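Local atomic coordinates of endoglucanase E-5 (Thermobifida fusca, PDB entry 2CKS), a protein that hydrolyses internal beta-1,4-glucosidic linkages of cellulose, lichenin and cereal beta-D-glucans, the chain here being its family 5 glycoside hydrolase catalytic domain. Residues A[63-68]-A[99-104]; A[137-142]-A[173-178]; A[200-205]-A[228-233]. All coordinates share one frame; numbering follows the deposited sequence.

Contact 1: A[63-68]-A[99-104]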
loop_
_atom_site.group_PDB
_atom_site.type_symbol
_atom_site.label_atom_id
_atom_site.label_comp_id
_atom_site.label_asym_id
_atom_site.label_seq_id
_atom_site.Cartn_x
_atom_site.Cartn_y
_atom_site.Cartn_z
ATOM N N SER A 63 -4.718 3.068 -5.021
ATOM C CA SER A 63 -4.798 4.219 -4.143
ATOM C C SER A 63 -5.951 5.108 -4.560
ATOM O O SER A 63 -5.923 5.721 -5.623
ATOM C CB SER A 63 -3.484 4.999 -4.148
ATOM O OG SER A 63 -2.446 4.213 -3.576
ATOM N N MET A 64 -6.969 5.150 -3.720
ATOM C CA MET A 64 -8.146 5.969 -3.961
ATOM C C MET A 64 -8.223 7.081 -2.924
ATOM O O MET A 64 -8.602 6.853 -1.776
ATOM C CB MET A 64 -9.407 5.113 -3.891
ATOM C CG MET A 64 -10.701 5.877 -4.212
ATOM S SD MET A 64 -12.146 4.831 -4.100
ATOM C CE MET A 64 -12.295 4.690 -2.309
ATOM N N TYR A 65 -7.844 8.288 -3.329
ATOM C CA TYR A 65 -8.034 9.466 -2.501
ATOM C C TYR A 65 -9.525 9.679 -2.274
ATOM O O TYR A 65 -10.351 9.292 -3.093
ATOM C CB TYR A 65 -7.481 10.709 -3.174
ATOM C CG TYR A 65 -5.986 10.897 -3.156
ATOM C CD1 TYR A 65 -5.146 10.050 -3.863
ATOM C CD2 TYR A 65 -5.417 11.959 -2.467
ATOM C CE1 TYR A 65 -3.782 10.245 -3.886
ATOM C CE2 TYR A 65 -4.043 12.161 -2.479
ATOM C CZ TYR A 65 -3.237 11.300 -3.193
ATOM O OH TYR A 65 -1.872 11.483 -3.217
ATOM N N ILE A 66 -9.854 10.284 -1.140
ATOM C CA ILE A 66 -11.244 10.542 -0.774
ATOM C C ILE A 66 -11.563 12.016 -1.011
ATOM O O ILE A 66 -12.520 12.343 -1.704
ATOM C CB ILE A 66 -11.497 10.129 0.700
ATOM C CG1 ILE A 66 -10.848 8.767 1.015
ATOM C CG2 ILE A 66 -13.001 10.128 0.988
ATOM C CD1 ILE A 66 -11.272 7.639 0.131
ATOM N N GLN A 67 -10.735 12.882 -0.444
ATOM C CA GLN A 67 -10.728 14.297 -0.773
ATOM C C GLN A 67 -9.834 14.500 -2.007
ATOM O O GLN A 67 -9.555 13.542 -2.724
ATOM C CB GLN A 67 -10.283 15.109 0.444
ATOM C CG GLN A 67 -11.390 15.251 1.491
ATOM C CD GLN A 67 -11.721 13.955 2.226
ATOM O OE1 GLN A 67 -10.835 13.307 2.783
ATOM N NE2 GLN A 67 -12.998 13.588 2.235
ATOM N N GLU A 68 -9.433 15.739 -2.293
ATOM C CA GLU A 68 -8.553 16.046 -3.428
ATOM C C GLU A 68 -9.122 15.509 -4.748
ATOM O O GLU A 68 -8.412 14.918 -5.561
ATOM C CB GLU A 68 -7.124 15.557 -3.147
ATOM C CG GLU A 68 -6.576 16.114 -1.834
ATOM C CD GLU A 68 -5.139 15.734 -1.547
ATOM O OE1 GLU A 68 -4.250 16.029 -2.386
ATOM O OE2 GLU A 68 -4.893 15.145 -0.472
ATOM N N ASP A 99 -6.724 0.653 -1.055
ATOM C CA ASP A 99 -6.191 1.735 -0.237
ATOM C C ASP A 99 -7.174 2.903 -0.148
ATOM O O ASP A 99 -7.373 3.658 -1.092
ATOM C CB ASP A 99 -4.836 2.178 -0.784
ATOM C CG ASP A 99 -4.377 3.508 -0.237
ATOM O OD1 ASP A 99 -3.629 4.198 -0.959
ATOM O OD2 ASP A 99 -4.689 3.939 0.895
ATOM N N TRP A 100 -7.798 3.003 1.017
ATOM C CA TRP A 100 -8.616 4.144 1.415
ATOM C C TRP A 100 -7.669 5.290 1.746
ATOM O O TRP A 100 -7.162 5.405 2.860
ATOM C CB TRP A 100 -9.461 3.711 2.614
ATOM C CG TRP A 100 -10.491 4.695 3.033
ATOM C CD1 TRP A 100 -10.460 5.498 4.129
ATOM C CD2 TRP A 100 -11.719 4.973 2.366
ATOM N NE1 TRP A 100 -11.604 6.257 4.197
ATOM C CE2 TRP A 100 -12.390 5.958 3.115
ATOM C CE3 TRP A 100 -12.326 4.486 1.204
ATOM C CZ2 TRP A 100 -13.626 6.462 2.733
ATOM C CZ3 TRP A 100 -13.546 4.979 0.832
ATOM C CH2 TRP A 100 -14.192 5.957 1.589
ATOM N N HIS A 101 -7.409 6.130 0.749
ATOM C CA HIS A 101 -6.236 6.992 0.749
ATOM C C HIS A 101 -6.507 8.346 1.378
ATOM O O HIS A 101 -6.499 9.382 0.711
ATOM C CB HIS A 101 -5.667 7.133 -0.665
ATOM C CG HIS A 101 -4.253 7.601 -0.700
ATOM N ND1 HIS A 101 -3.180 6.736 -0.644
ATOM C CD2 HIS A 101 -3.730 8.848 -0.795
ATOM C CE1 HIS A 101 -2.058 7.432 -0.705
ATOM N NE2 HIS A 101 -2.362 8.714 -0.803
ATOM N N ILE A 102 -6.748 8.319 2.681
ATOM C CA ILE A 102 -6.911 9.543 3.445
ATOM C C ILE A 102 -5.549 10.192 3.646
ATOM O O ILE A 102 -4.521 9.505 3.722
ATOM C CB ILE A 102 -7.625 9.290 4.793
ATOM C CG1 ILE A 102 -6.789 8.401 5.727
ATOM C CG2 ILE A 102 -9.005 8.698 4.553
ATOM C CD1 ILE A 102 -6.212 9.145 6.930
ATOM N N LEU A 103 -5.555 11.519 3.688
ATOM C CA LEU A 103 -4.336 12.295 3.852
ATOM C C LEU A 103 -4.639 13.645 4.497
ATOM O O LEU A 103 -4.096 13.969 5.552
ATOM C CB LEU A 103 -3.662 12.481 2.486
ATOM C CG LEU A 103 -2.365 13.285 2.466
ATOM C CD1 LEU A 103 -1.347 12.734 3.470
ATOM C CD2 LEU A 103 -1.781 13.306 1.062
ATOM N N THR A 104 -5.517 14.414 3.852
ATOM C CA THR A 104 -5.979 15.711 4.359
ATOM C C THR A 104 -7.480 15.840 4.090
ATOM O O THR A 104 -7.884 15.889 2.921
ATOM C CB THR A 104 -5.236 16.881 3.649
ATOM O OG1 THR A 104 -3.812 16.743 3.790
ATOM C CG2 THR A 104 -5.559 18.214 4.320
HETATM O O HOH W 1 0.044 10.327 -0.893
HETATM O O HOH W 2 -7.947 11.733 0.538
HETATM O O HOH W 3 -8.269 12.562 3.880
HETATM O O HOH W 4 -6.675 14.140 1.086
HETATM O O HOH W 5 -3.054 16.558 1.182
#
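Neighbouring parallel strands 59-65 and 95-101 of the (beta/alpha)8 barrel meet at their C-terminal ends, where Ser63, Asp99 and His101 form one polar chain. Asp99 OD1 takes two hydrogen bonds: Ser63 OG approaches its anti lone pair at 2.9 Å, and His101 ND1 reaches its syn lone pair at 2.6 Å, with Asp99 OD1 close to the imidazole plane. The two donors hold the carboxylate oxygen, and the ND1 bond in turn limits rotation of the imidazole. Backbone pairing is parallel, Met64 N to Asp99 O and His101 N to Met64 O.

The Tyr65 ring lies alongside His101, whose CD2 sits over the phenol face with the planes 40° apart; a water joins Tyr65 OH to His101 NE2. On the face carrying Met64 and Trp100, Ile66 CD1 stands over the six-membered ring of the indole, 3.3 Å from its centroid, a CH-pi contact. Met64, bent at chi3 (75°), brings CE to within 3.4 Å of Trp100 CZ3. Farther along, water bridges take over: one molecule accepts from Ile66 N and donates to His101 O, and two link Glu68 OE2 to Thr104. This is the C-terminal rim of a TIM barrel, the end that carries the active site.

Contact 2: A[137-142]-A[173-178]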
loop_
_atom_site.group_PDB
_atom_site.type_symbol
_atom_site.label_atom_id
_atom_site.label_comp_id
_atom_site.label_asym_id
_atom_site.label_seq_id
_atom_site.Cartn_x
_atom_site.Cartn_y
_atom_site.Cartn_z
ATOM N N ALA A 137 -6.862 3.165 6.242
ATOM C CA ALA A 137 -6.515 4.569 6.468
ATOM C C ALA A 137 -5.052 4.832 6.111
ATOM O O ALA A 137 -4.171 4.731 6.962
ATOM C CB ALA A 137 -6.779 4.948 7.927
ATOM N N ASN A 138 -4.815 5.162 4.847
ATOM C CA ASN A 138 -3.470 5.402 4.300
ATOM C C ASN A 138 -2.475 6.090 5.249
ATOM O O ASN A 138 -1.504 5.461 5.697
ATOM C CB ASN A 138 -3.616 6.204 3.000
ATOM C CG ASN A 138 -2.323 6.828 2.527
ATOM O OD1 ASN A 138 -1.311 6.148 2.380
ATOM N ND2 ASN A 138 -2.343 8.150 2.310
ATOM N N GLU A 139 -2.711 7.370 5.542
ATOM C CA GLU A 139 -1.760 8.192 6.303
ATOM C C GLU A 139 -2.442 9.068 7.357
ATOM O O GLU A 139 -2.599 10.271 7.170
ATOM C CB GLU A 139 -0.898 9.041 5.354
ATOM C CG GLU A 139 0.218 8.243 4.695
ATOM C CD GLU A 139 1.282 9.096 4.023
ATOM O OE1 GLU A 139 1.079 10.329 3.901
ATOM O OE2 GLU A 139 2.333 8.529 3.608
ATOM N N PRO A 140 -2.809 8.467 8.490
ATOM C CA PRO A 140 -3.314 9.256 9.623
ATOM C C PRO A 140 -2.279 10.293 10.017
ATOM O O PRO A 140 -1.092 9.998 10.004
ATOM C CB PRO A 140 -3.474 8.218 10.748
ATOM C CG PRO A 140 -3.596 6.888 10.046
ATOM C CD PRO A 140 -2.737 7.031 8.817
ATOM N N ASN A 141 -2.709 11.506 10.317
ATOM C CA ASN A 141 -1.801 12.511 10.835
ATOM C C ASN A 141 -2.543 13.510 11.713
ATOM O O ASN A 141 -3.732 13.767 11.516
ATOM C CB ASN A 141 -1.029 13.202 9.690
ATOM C CG ASN A 141 -1.934 13.868 8.674
ATOM O OD1 ASN A 141 -2.198 15.071 8.767
ATOM N ND2 ASN A 141 -2.395 13.102 7.674
ATOM N N GLY A 142 -1.826 14.026 12.705
ATOM C CA GLY A 142 -2.377 14.969 13.660
ATOM C C GLY A 142 -3.257 14.326 14.716
ATOM O O GLY A 142 -3.945 15.031 15.453
ATOM N N ARG A 173 0.573 6.398 13.246
ATOM C CA ARG A 173 0.722 7.819 13.545
ATOM C C ARG A 173 1.728 8.512 12.638
ATOM O O ARG A 173 2.735 7.930 12.257
ATOM C CB ARG A 173 1.217 7.987 14.972
ATOM C CG ARG A 173 0.181 7.878 16.026
ATOM C CD ARG A 173 0.722 8.340 17.373
ATOM N NE ARG A 173 0.829 9.796 17.470
ATOM C CZ ARG A 173 1.597 10.451 18.345
ATOM N NH1 ARG A 173 2.347 9.803 19.235
ATOM N NH2 ARG A 173 1.603 11.778 18.341
ATOM N N GLY A 174 1.461 9.774 12.318
ATOM C CA GLY A 174 2.443 10.606 11.653
ATOM C C GLY A 174 2.719 10.190 10.228
ATOM O O GLY A 174 3.852 9.872 9.863
ATOM N N TRP A 175 1.670 10.210 9.420
ATOM C CA TRP A 175 1.733 9.771 8.028
ATOM C C TRP A 175 2.258 8.341 7.919
ATOM O O TRP A 175 3.095 8.013 7.076
ATOM C CB TRP A 175 2.561 10.737 7.180
ATOM C CG TRP A 175 1.985 12.099 7.152
ATOM C CD1 TRP A 175 1.053 12.575 6.288
ATOM C CD2 TRP A 175 2.285 13.165 8.052
ATOM N NE1 TRP A 175 0.770 13.889 6.576
ATOM C CE2 TRP A 175 1.508 14.275 7.662
ATOM C CE3 TRP A 175 3.150 13.307 9.137
ATOM C CZ2 TRP A 175 1.570 15.503 8.323
ATOM C CZ3 TRP A 175 3.208 14.530 9.797
ATOM C CH2 TRP A 175 2.421 15.607 9.385
ATOM N N SER A 176 1.721 7.483 8.776
ATOM C CA SER A 176 2.101 6.076 8.822
ATOM C C SER A 176 3.616 5.903 8.942
ATOM O O SER A 176 4.219 5.067 8.274
ATOM C CB SER A 176 1.510 5.313 7.636
ATOM O OG SER A 176 0.124 5.098 7.860
ATOM N N SER A 177 4.218 6.684 9.834
ATOM C CA SER A 177 5.643 6.553 10.135
ATOM C C SER A 177 5.892 5.783 11.432
ATOM O O SER A 177 6.947 5.921 12.032
ATOM C CB SER A 177 6.285 7.934 10.217
ATOM O OG SER A 177 5.758 8.668 11.309
ATOM N N LEU A 178 4.924 4.970 11.846
ATOM C CA LEU A 178 4.966 4.276 13.133
ATOM C C LEU A 178 5.175 5.269 14.279
ATOM O O LEU A 178 5.754 4.928 15.314
ATOM C CB LEU A 178 6.041 3.177 13.143
ATOM C CG LEU A 178 5.828 2.015 12.159
ATOM C CD1 LEU A 178 7.125 1.263 11.930
ATOM C CD2 LEU A 178 4.749 1.074 12.652
#
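Ser176 OG takes part in two hydrogen bonds: it donates to Asn138 O at 2.7 Å and accepts from Thr172 N. The hydroxyl thereby ties the loop after strand 132-135 to the short, weakly bonded helical turn 173-176, left-handed through Gly174, Trp175 and Ser176, and Pro140 CD packs 3.6 Å from Ser176 OG. One residue back along that turn, Trp175 N binds Pro140 O at 2.8 Å, a somewhat bent bond with an angle of 142° at the hydrogen.

The indole of Trp175 is met in two different ways. Asn141 lies flat against one face, its amide plane only 7° from that of the ring, with CB 3.4 Å from Trp175 CE2 and CG near NE1. Its CG occupies the position between backbone N and carbonyl carbon (chi1 58°), which turns the amide back along its own loop: Asn141 ND2 donates to Glu139 O at 2.9 Å and also reaches Leu103 O, so the stacked group is held in place by its polar end. Glu139 comes from another direction. In the conformer described (a second was modelled), its carboxylate stands nearly perpendicular to the indole and sets OE1 at the ring edge, 3.3 Å from Trp175 CD1, while OE2 is hydrogen-bonded to His204.

Glu139 is the probable proton donor and also a ligand of a bound zinc ion. In that conformer the contact pairs a carboxylate oxygen with a C-H edge of the indole. The bonds at Asn138 O and Pro140 O hold the backbone on either side of Glu139, while its side chain keeps some freedom, having been modelled in two conformers.

Contact 3: A[200-205]-A[228-233]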
loop_
_atom_site.group_PDB
_atom_site.type_symbol
_atom_site.label_atom_id
_atom_site.label_comp_id
_atom_site.label_asym_id
_atom_site.label_seq_id
_atom_site.Cartn_x
_atom_site.Cartn_y
_atom_site.Cartn_z
ATOM N N MET A 200 -2.088 -6.116 9.924
ATOM C CA MET A 200 -0.740 -5.594 9.733
ATOM C C MET A 200 -0.793 -4.091 9.937
ATOM O O MET A 200 -1.872 -3.486 9.881
ATOM C CB MET A 200 -0.251 -5.900 8.320
ATOM C CG MET A 200 -0.419 -7.345 7.924
ATOM S SD MET A 200 0.315 -7.665 6.323
ATOM C CE MET A 200 2.014 -7.709 6.723
ATOM N N TYR A 201 0.362 -3.501 10.183
ATOM C CA TYR A 201 0.466 -2.070 10.421
ATOM C C TYR A 201 1.322 -1.460 9.331
ATOM O O TYR A 201 2.338 -2.029 8.930
ATOM C CB TYR A 201 1.070 -1.812 11.796
ATOM C CG TYR A 201 0.190 -2.311 12.914
ATOM C CD1 TYR A 201 0.329 -3.602 13.398
ATOM C CD2 TYR A 201 -0.791 -1.503 13.473
ATOM C CE1 TYR A 201 -0.473 -4.063 14.425
ATOM C CE2 TYR A 201 -1.595 -1.959 14.493
ATOM C CZ TYR A 201 -1.431 -3.230 14.973
ATOM O OH TYR A 201 -2.244 -3.679 15.995
ATOM N N ALA A 202 0.909 -0.298 8.846
ATOM C CA ALA A 202 1.606 0.346 7.740
ATOM C C ALA A 202 2.790 1.191 8.185
ATOM O O ALA A 202 2.747 1.866 9.216
ATOM C CB ALA A 202 0.638 1.187 6.954
ATOM N N PHE A 203 3.848 1.169 7.375
ATOM C CA PHE A 203 4.966 2.085 7.499
ATOM C C PHE A 203 5.297 2.677 6.141
ATOM O O PHE A 203 5.331 1.971 5.136
ATOM C CB PHE A 203 6.185 1.362 8.064
ATOM C CG PHE A 203 7.389 2.246 8.253
ATOM C CD1 PHE A 203 7.368 3.285 9.175
ATOM C CD2 PHE A 203 8.540 2.037 7.517
ATOM C CE1 PHE A 203 8.481 4.094 9.356
ATOM C CE2 PHE A 203 9.656 2.846 7.695
ATOM C CZ PHE A 203 9.629 3.863 8.622
ATOM N N HIS A 204 5.514 3.985 6.126
ATOM C CA HIS A 204 5.864 4.723 4.920
ATOM C C HIS A 204 7.161 5.461 5.136
ATOM O O HIS A 204 7.376 6.042 6.193
ATOM C CB HIS A 204 4.789 5.758 4.600
ATOM C CG HIS A 204 3.467 5.166 4.215
ATOM N ND1 HIS A 204 2.412 5.938 3.779
ATOM C CD2 HIS A 204 3.024 3.887 4.204
ATOM C CE1 HIS A 204 1.380 5.157 3.513
ATOM N NE2 HIS A 204 1.722 3.909 3.766
ATOM N N PHE A 205 8.009 5.483 4.118
ATOM C CA PHE A 205 9.267 6.209 4.204
ATOM C C PHE A 205 9.691 6.706 2.826
ATOM O O PHE A 205 9.326 6.131 1.809
ATOM C CB PHE A 205 10.369 5.335 4.811
ATOM C CG PHE A 205 10.802 4.187 3.930
ATOM C CD1 PHE A 205 11.800 4.360 2.969
ATOM C CD2 PHE A 205 10.226 2.929 4.062
ATOM C CE1 PHE A 205 12.198 3.307 2.144
ATOM C CE2 PHE A 205 10.625 1.865 3.241
ATOM C CZ PHE A 205 11.606 2.055 2.281
ATOM N N PHE A 228 3.567 -3.869 6.872
ATOM C CA PHE A 228 3.619 -3.806 5.420
ATOM C C PHE A 228 3.956 -2.383 5.014
ATOM O O PHE A 228 3.330 -1.430 5.474
ATOM C CB PHE A 228 2.291 -4.231 4.790
ATOM C CG PHE A 228 2.426 -4.612 3.341
ATOM C CD1 PHE A 228 2.440 -5.951 2.954
ATOM C CD2 PHE A 228 2.571 -3.638 2.365
ATOM C CE1 PHE A 228 2.606 -6.296 1.618
ATOM C CE2 PHE A 228 2.736 -3.990 1.021
ATOM C CZ PHE A 228 2.748 -5.319 0.660
ATOM N N VAL A 229 4.948 -2.234 4.147
ATOM C CA VAL A 229 5.322 -0.921 3.671
ATOM C C VAL A 229 4.447 -0.592 2.453
ATOM O O VAL A 229 4.809 -0.870 1.321
ATOM C CB VAL A 229 6.835 -0.840 3.388
ATOM C CG1 VAL A 229 7.197 0.467 2.705
ATOM C CG2 VAL A 229 7.599 -0.987 4.707
ATOM N N THR A 230 3.276 -0.012 2.702
ATOM C CA THR A 230 2.311 0.225 1.623
ATOM C C THR A 230 2.673 1.415 0.736
ATOM O O THR A 230 2.089 1.587 -0.325
ATOM C CB THR A 230 0.883 0.400 2.163
ATOM O OG1 THR A 230 0.864 1.391 3.188
ATOM C CG2 THR A 230 0.382 -0.856 2.844
ATOM N N GLU A 231 3.642 2.218 1.155
ATOM C CA GLU A 231 4.071 3.346 0.346
ATOM C C GLU A 231 5.493 3.723 0.709
ATOM O O GLU A 231 5.780 4.003 1.863
ATOM C CB GLU A 231 3.140 4.524 0.591
ATOM C CG GLU A 231 3.239 5.615 -0.443
ATOM C CD GLU A 231 2.298 6.754 -0.131
ATOM O OE1 GLU A 231 2.792 7.877 0.105
ATOM O OE2 GLU A 231 1.072 6.518 -0.119
ATOM N N PHE A 232 6.387 3.728 -0.274
ATOM C CA PHE A 232 7.717 4.291 -0.055
ATOM C C PHE A 232 8.290 4.881 -1.320
ATOM O O PHE A 232 7.859 4.570 -2.426
ATOM C CB PHE A 232 8.700 3.262 0.524
ATOM C CG PHE A 232 9.287 2.328 -0.501
ATOM C CD1 PHE A 232 8.589 1.220 -0.916
ATOM C CD2 PHE A 232 10.543 2.560 -1.042
ATOM C CE1 PHE A 232 9.113 0.356 -1.844
ATOM C CE2 PHE A 232 11.075 1.690 -2.001
ATOM C CZ PHE A 232 10.348 0.581 -2.396
ATOM N N GLY A 233 9.273 5.744 -1.132
ATOM C CA GLY A 233 9.993 6.349 -2.228
ATOM C C GLY A 233 11.479 6.347 -1.952
ATOM O O GLY A 233 11.926 6.156 -0.816
#
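The imidazole of His204 has Glu231 CB over one face, 3.4 Å from the ring centroid and almost on the normal, and Thr230 OG1 at its edge. Further along, the phenyl ring of Phe205 has Phe232 CB over one face, while the rings of Phe205 and Phe232 run side by side, their planes 23° apart but slid so far that they barely overlap. These pairs belong to the beta-alpha-beta unit formed by strands 199-206 and 227-233 with helix 212-224, part of the (beta/alpha)8 barrel. His204 and Glu231 lie on the face that also bears Ala202 and Phe228, and Phe205 and Phe232 on the other, where Phe205 stacks on Tyr251.

Parallel pairing begins regularly, with Phe228 N bound to Tyr201 O and a longer bond from Phe203 N to Phe228 O. It is then interrupted at Val229, the centre of an inverse gamma turn. Phe203 O there lacks a hydrogen-bond partner and meets Val229 CA at 3.2 Å. Only a weak bond joins Phe205 N to Glu231 O before Gly233 N closes firmly on Phe205 O at 3.0 Å.

Glu231, the probable nucleophile, projects with CG anti to the backbone N (chi1 -164°) and an extended chain. Its OE1 binds a zinc ion and Tyr206 OH, and its OE2 forms a salt bridge with Arg61. His204 reaches Glu139 through ND1; on its other nitrogen, His204 NE2 donates to Thr230 OG1 at 2.7 Å, with the oxygen near the ring plane and the N-H...O angle 151°.

In the fold
The three contacts lie around part of the catalytic end of one barrel and meet through side chains that point into its active site. Contact 2 supplies Glu139 and contact 3 Glu231, the probable acid and nucleophile, both of which bind the same zinc ion. Glu139 OE2 is 2.6 Å from His204 ND1, a bond through which contact 3 probably orients the acid, and Ser176 O lies 2.7 Å from His204 N. From contact 1, His101 CE1 packs 3.3 Å from Glu231 OE2. Asn138 connects all three: Asn138 ND2 is 2.9 Å from Ile102 O, and Asn138 OD1 is 3.1 Å from His204 CE1. Contacts 2 and 3 have centres about 10 Å apart, contacts 1 and 3 about 15 Å.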